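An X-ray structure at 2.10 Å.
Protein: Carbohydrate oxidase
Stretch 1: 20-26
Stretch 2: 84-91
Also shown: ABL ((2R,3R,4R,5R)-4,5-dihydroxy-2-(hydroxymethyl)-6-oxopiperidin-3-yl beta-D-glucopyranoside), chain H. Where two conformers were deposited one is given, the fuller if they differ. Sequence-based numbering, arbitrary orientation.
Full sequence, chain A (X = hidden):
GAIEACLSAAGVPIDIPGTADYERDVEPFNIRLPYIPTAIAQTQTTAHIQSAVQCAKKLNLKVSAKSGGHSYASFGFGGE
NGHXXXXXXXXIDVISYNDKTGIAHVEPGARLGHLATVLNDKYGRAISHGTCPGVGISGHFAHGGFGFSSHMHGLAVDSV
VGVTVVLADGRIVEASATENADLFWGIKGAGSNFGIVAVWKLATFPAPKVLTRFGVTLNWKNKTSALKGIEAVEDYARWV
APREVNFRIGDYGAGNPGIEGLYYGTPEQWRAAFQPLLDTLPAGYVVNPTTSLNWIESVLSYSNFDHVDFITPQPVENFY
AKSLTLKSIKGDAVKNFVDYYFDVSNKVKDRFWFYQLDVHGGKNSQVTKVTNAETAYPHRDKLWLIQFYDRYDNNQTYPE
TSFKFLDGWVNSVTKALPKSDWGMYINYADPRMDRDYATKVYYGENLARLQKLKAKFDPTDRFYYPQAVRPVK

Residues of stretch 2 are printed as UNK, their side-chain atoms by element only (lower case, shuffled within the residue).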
# COMPACT_ATOMS: atom_id res chain seq x y z
N ALA A 20 -20.89 -7.42 18.81
CA ALA A 20 -20.58 -6.37 17.85
C ALA A 20 -19.08 -6.27 17.57
O ALA A 20 -18.69 -6.32 16.41
CB ALA A 20 -21.14 -5.01 18.31
N ASP A 21 -18.26 -6.14 18.62
CA ASP A 21 -16.82 -6.01 18.44
C ASP A 21 -16.25 -7.17 17.62
O ASP A 21 -15.46 -6.93 16.72
CB ASP A 21 -16.10 -5.88 19.78
CG ASP A 21 -16.12 -4.45 20.31
OD1 ASP A 21 -15.14 -3.70 20.08
OD2 ASP A 21 -17.13 -4.05 20.93
N TYR A 22 -16.68 -8.40 17.91
CA TYR A 22 -16.17 -9.56 17.18
C TYR A 22 -16.56 -9.47 15.70
O TYR A 22 -15.70 -9.56 14.83
CB TYR A 22 -16.64 -10.89 17.80
CG TYR A 22 -16.14 -12.11 17.07
CD1 TYR A 22 -16.84 -12.63 15.99
CD2 TYR A 22 -14.97 -12.75 17.46
CE1 TYR A 22 -16.38 -13.77 15.31
CE2 TYR A 22 -14.50 -13.85 16.79
CZ TYR A 22 -15.20 -14.36 15.72
OH TYR A 22 -14.72 -15.49 15.07
N GLU A 23 -17.86 -9.26 15.43
CA GLU A 23 -18.36 -9.14 14.07
C GLU A 23 -17.62 -8.05 13.27
O GLU A 23 -17.30 -8.26 12.12
CB GLU A 23 -19.88 -8.91 14.01
CG GLU A 23 -20.73 -10.11 14.55
CD GLU A 23 -20.59 -11.39 13.74
OE1 GLU A 23 -20.81 -11.35 12.52
OE2 GLU A 23 -20.26 -12.45 14.33
N ARG A 24 -17.40 -6.88 13.90
CA ARG A 24 -16.63 -5.82 13.28
C ARG A 24 -15.17 -6.24 13.00
O ARG A 24 -14.68 -6.07 11.89
CB ARG A 24 -16.64 -4.57 14.17
CG ARG A 24 -15.64 -3.49 13.71
CD ARG A 24 -15.67 -2.22 14.59
NE ARG A 24 -14.38 -1.55 14.53
CZ ARG A 24 -14.12 -0.32 14.99
NH1 ARG A 24 -15.10 0.39 15.55
NH2 ARG A 24 -12.89 0.19 14.90
N ASP A 25 -14.50 -6.78 14.01
CA ASP A 25 -13.07 -7.07 13.92
C ASP A 25 -12.73 -8.24 12.95
O ASP A 25 -11.65 -8.27 12.34
CB ASP A 25 -12.49 -7.38 15.30
CG ASP A 25 -12.36 -6.14 16.22
OD1 ASP A 25 -12.41 -4.98 15.76
OD2 ASP A 25 -12.18 -6.33 17.44
N VAL A 26 -13.67 -9.20 12.82
CA VAL A 26 -13.43 -10.42 12.08
C VAL A 26 -13.78 -10.25 10.58
O VAL A 26 -13.51 -11.14 9.76
CB VAL A 26 -14.24 -11.63 12.67
CG1 VAL A 26 -15.68 -11.65 12.12
CG2 VAL A 26 -13.55 -12.95 12.30
N UNK A 84 -3.79 -16.77 15.85
CA UNK A 84 -4.08 -15.75 16.84
C UNK A 84 -4.03 -14.43 16.07
O UNK A 84 -3.02 -14.12 15.42
c UNK A 84 -2.19 -15.01 20.21
c UNK A 84 -3.01 -15.77 17.95
c UNK A 84 -3.17 -14.70 19.05
c UNK A 84 -4.60 -14.68 19.59
N UNK A 85 -5.13 -13.68 16.08
CA UNK A 85 -5.13 -12.40 15.38
C UNK A 85 -5.00 -11.29 16.42
O UNK A 85 -5.79 -11.20 17.36
c UNK A 85 -6.26 -10.99 13.51
c UNK A 85 -6.38 -12.20 14.48
c UNK A 85 -8.96 -10.28 13.35
s UNK A 85 -7.60 -10.83 12.30
N UNK A 86 -3.97 -10.47 16.25
CA UNK A 86 -3.73 -9.31 17.10
C UNK A 86 -4.36 -8.13 16.40
O UNK A 86 -3.80 -7.60 15.42
c UNK A 86 -1.96 -7.80 18.15
c UNK A 86 -2.22 -9.06 17.32
c UNK A 86 -1.56 -10.30 17.96
N UNK A 87 -5.56 -7.76 16.88
CA UNK A 87 -6.40 -6.72 16.27
C UNK A 87 -5.96 -5.36 16.84
O UNK A 87 -6.10 -5.12 18.04
n UNK A 87 -9.09 -4.50 14.20
c UNK A 87 -8.84 -5.91 16.17
c UNK A 87 -7.87 -6.98 16.62
o UNK A 87 -8.50 -6.64 13.90
c UNK A 87 -8.80 -5.71 14.65
N UNK A 88 -5.40 -4.49 15.98
CA UNK A 88 -4.69 -3.30 16.46
C UNK A 88 -5.49 -2.00 16.38
O UNK A 88 -5.08 -0.97 16.93
c UNK A 88 -2.29 -4.20 15.87
c UNK A 88 -3.36 -3.12 15.71
c UNK A 88 -1.76 -4.28 17.33
c UNK A 88 -1.10 -4.01 14.88
N UNK A 89 -6.63 -2.05 15.70
CA UNK A 89 -7.30 -0.84 15.25
C UNK A 89 -7.97 0.04 16.34
O UNK A 89 -8.58 1.07 16.01
c UNK A 89 -8.25 -1.15 14.08
o UNK A 89 -9.85 -2.06 15.61
o UNK A 89 -10.62 -1.10 13.78
c UNK A 89 -9.68 -1.45 14.53
N UNK A 90 -7.85 -0.32 17.62
CA UNK A 90 -8.32 0.56 18.70
C UNK A 90 -7.14 1.35 19.26
O UNK A 90 -7.31 2.23 20.10
n UNK A 90 -14.12 -2.56 18.13
n UNK A 90 -12.06 -2.55 17.11
c UNK A 90 -10.21 -1.07 19.43
c UNK A 90 -9.02 -0.20 19.83
n UNK A 90 -12.57 -0.96 18.70
c UNK A 90 -12.92 -2.02 17.98
c UNK A 90 -11.26 -0.31 18.61
N UNK A 91 -5.93 1.03 18.79
CA UNK A 91 -4.72 1.76 19.19
C UNK A 91 -4.42 2.81 18.10
O UNK A 91 -3.71 2.54 17.11
c UNK A 91 -3.75 -0.28 20.45
s UNK A 91 -2.47 -1.53 20.33
c UNK A 91 -3.53 0.82 19.38
c UNK A 91 -1.13 -0.59 21.06
C1A ABL H . -15.71 -7.98 22.38
O1A ABL H . -16.00 -8.76 21.44
C2A ABL H . -16.75 -7.53 23.40
O2A ABL H . -18.02 -7.58 22.74
C3A ABL H . -16.51 -6.07 23.82
O3A ABL H . -17.44 -5.75 24.87
C4A ABL H . -15.11 -5.91 24.34
O1 ABL H . -14.87 -4.55 24.74
C5A ABL H . -14.19 -6.16 23.11
N5 ABL H . -14.46 -7.49 22.53
C6A ABL H . -12.71 -6.16 23.55
O6A ABL H . -12.57 -6.73 24.84
C1 ABL H . -14.59 -4.19 26.11
C2 ABL H . -14.33 -2.67 26.18
O2 ABL H . -13.22 -2.31 25.36
C3 ABL H . -14.05 -2.24 27.62
O3 ABL H . -14.03 -0.83 27.64
C4 ABL H . -15.13 -2.83 28.59
O4 ABL H . -14.74 -2.61 29.93
C5 ABL H . -15.31 -4.33 28.35
O5 ABL H . -15.66 -4.50 26.97
C6 ABL H . -16.32 -5.01 29.29
O6 ABL H . -17.61 -4.45 29.30
O HOH W 1 -12.24 -3.16 13.51

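Position 84 opens the strand with four side-chain carbons, forked at the second, and no other element. The side chain is buried and makes no contact with stretch 1. Four carbons with that fork make it Leu 84.

Position 85 carries an unbranched chain of two carbons, a sulfur and a last carbon. The terminal carbon beyond the sulfur comes 3.5 Å from the backbone O of Asp 25. A thioether in a linear chain is methionine, so this is Met 85, and the close atom is its CE. Its CA-to-CB bond points toward the helix, and the chain, t at chi1 and chi2, extends to meet it.

At position 86 one carbon carries two more, three in all, branched at CB. The side chain is again out of reach of the helix, as strand alternation would predict. This is Val 86.

Position 87 points toward the helix once more. Three carbons lead to an oxygen and a nitrogen on the third, and the second carbon packs 3.5 Å from CG of Asp 25. An amide one methylene longer than asparagine's makes this Gln 87, and the packing carbon is its CG. The CA atoms of Gln 87 and Asp 25 are the nearest pair across the two stretches, at 7.1 Å.

Position 88, past the strand, has four carbons forked at the second and touches nothing on stretch 1. It is Leu 88, and it begins a type I turn that runs to position 91.

Position 89 is short: two carbons, the second bearing two oxygens. One oxygen lies 2.8 Å from NH2 of Arg 24. A carboxylate this close to CB is aspartate, Asp 89. The oxygen facing Arg 24 NH2 is OD2, while OD1 accepts a hydrogen bond from NE2 of Gln 87 at 2.9 Å, which helps to hold the carboxylate in place.

Position 90 has three carbons, a nitrogen, then a carbon bearing two more nitrogens. One terminal nitrogen lies 2.5 Å from Asp 21 OD1, the other 2.8 Å from Asp 25 OD1. That guanidinium identifies Arg 90: its NH2 forms a salt bridge with Asp 21, and its NH1 donates to Asp 25. Although its CA-to-CB bond points sideways, the end of the chain comes nearer the helix.

Position 91 repeats the unbranched two carbons, sulfur and carbon, and stays clear of the helix. It is Met 91, which closes the turn through its backbone N, 2.9 Å from O of Leu 88.

The rule here is a compact charged cluster in which two stacked arginines are paired with three aspartates: Arg 24 with Asp 89, and Arg 90 with Asp 21, Asp 25 and Asp 89. The guanidiniums stack with centres 3.6 Å apart and planes at 18°, like charges made tolerable by surrounding carboxylates. Arg 90 NH1 bridges to Asp 89 OD1 at 2.7 Å. Water 1 accepts from Arg 24 NE and donates to Asp 25 OD1 and Asp 89 OD2. Beside this network, Met 85 and Gln 87 pack against Asp 25.

Stretch 2 (84-91) LMVQLDRM
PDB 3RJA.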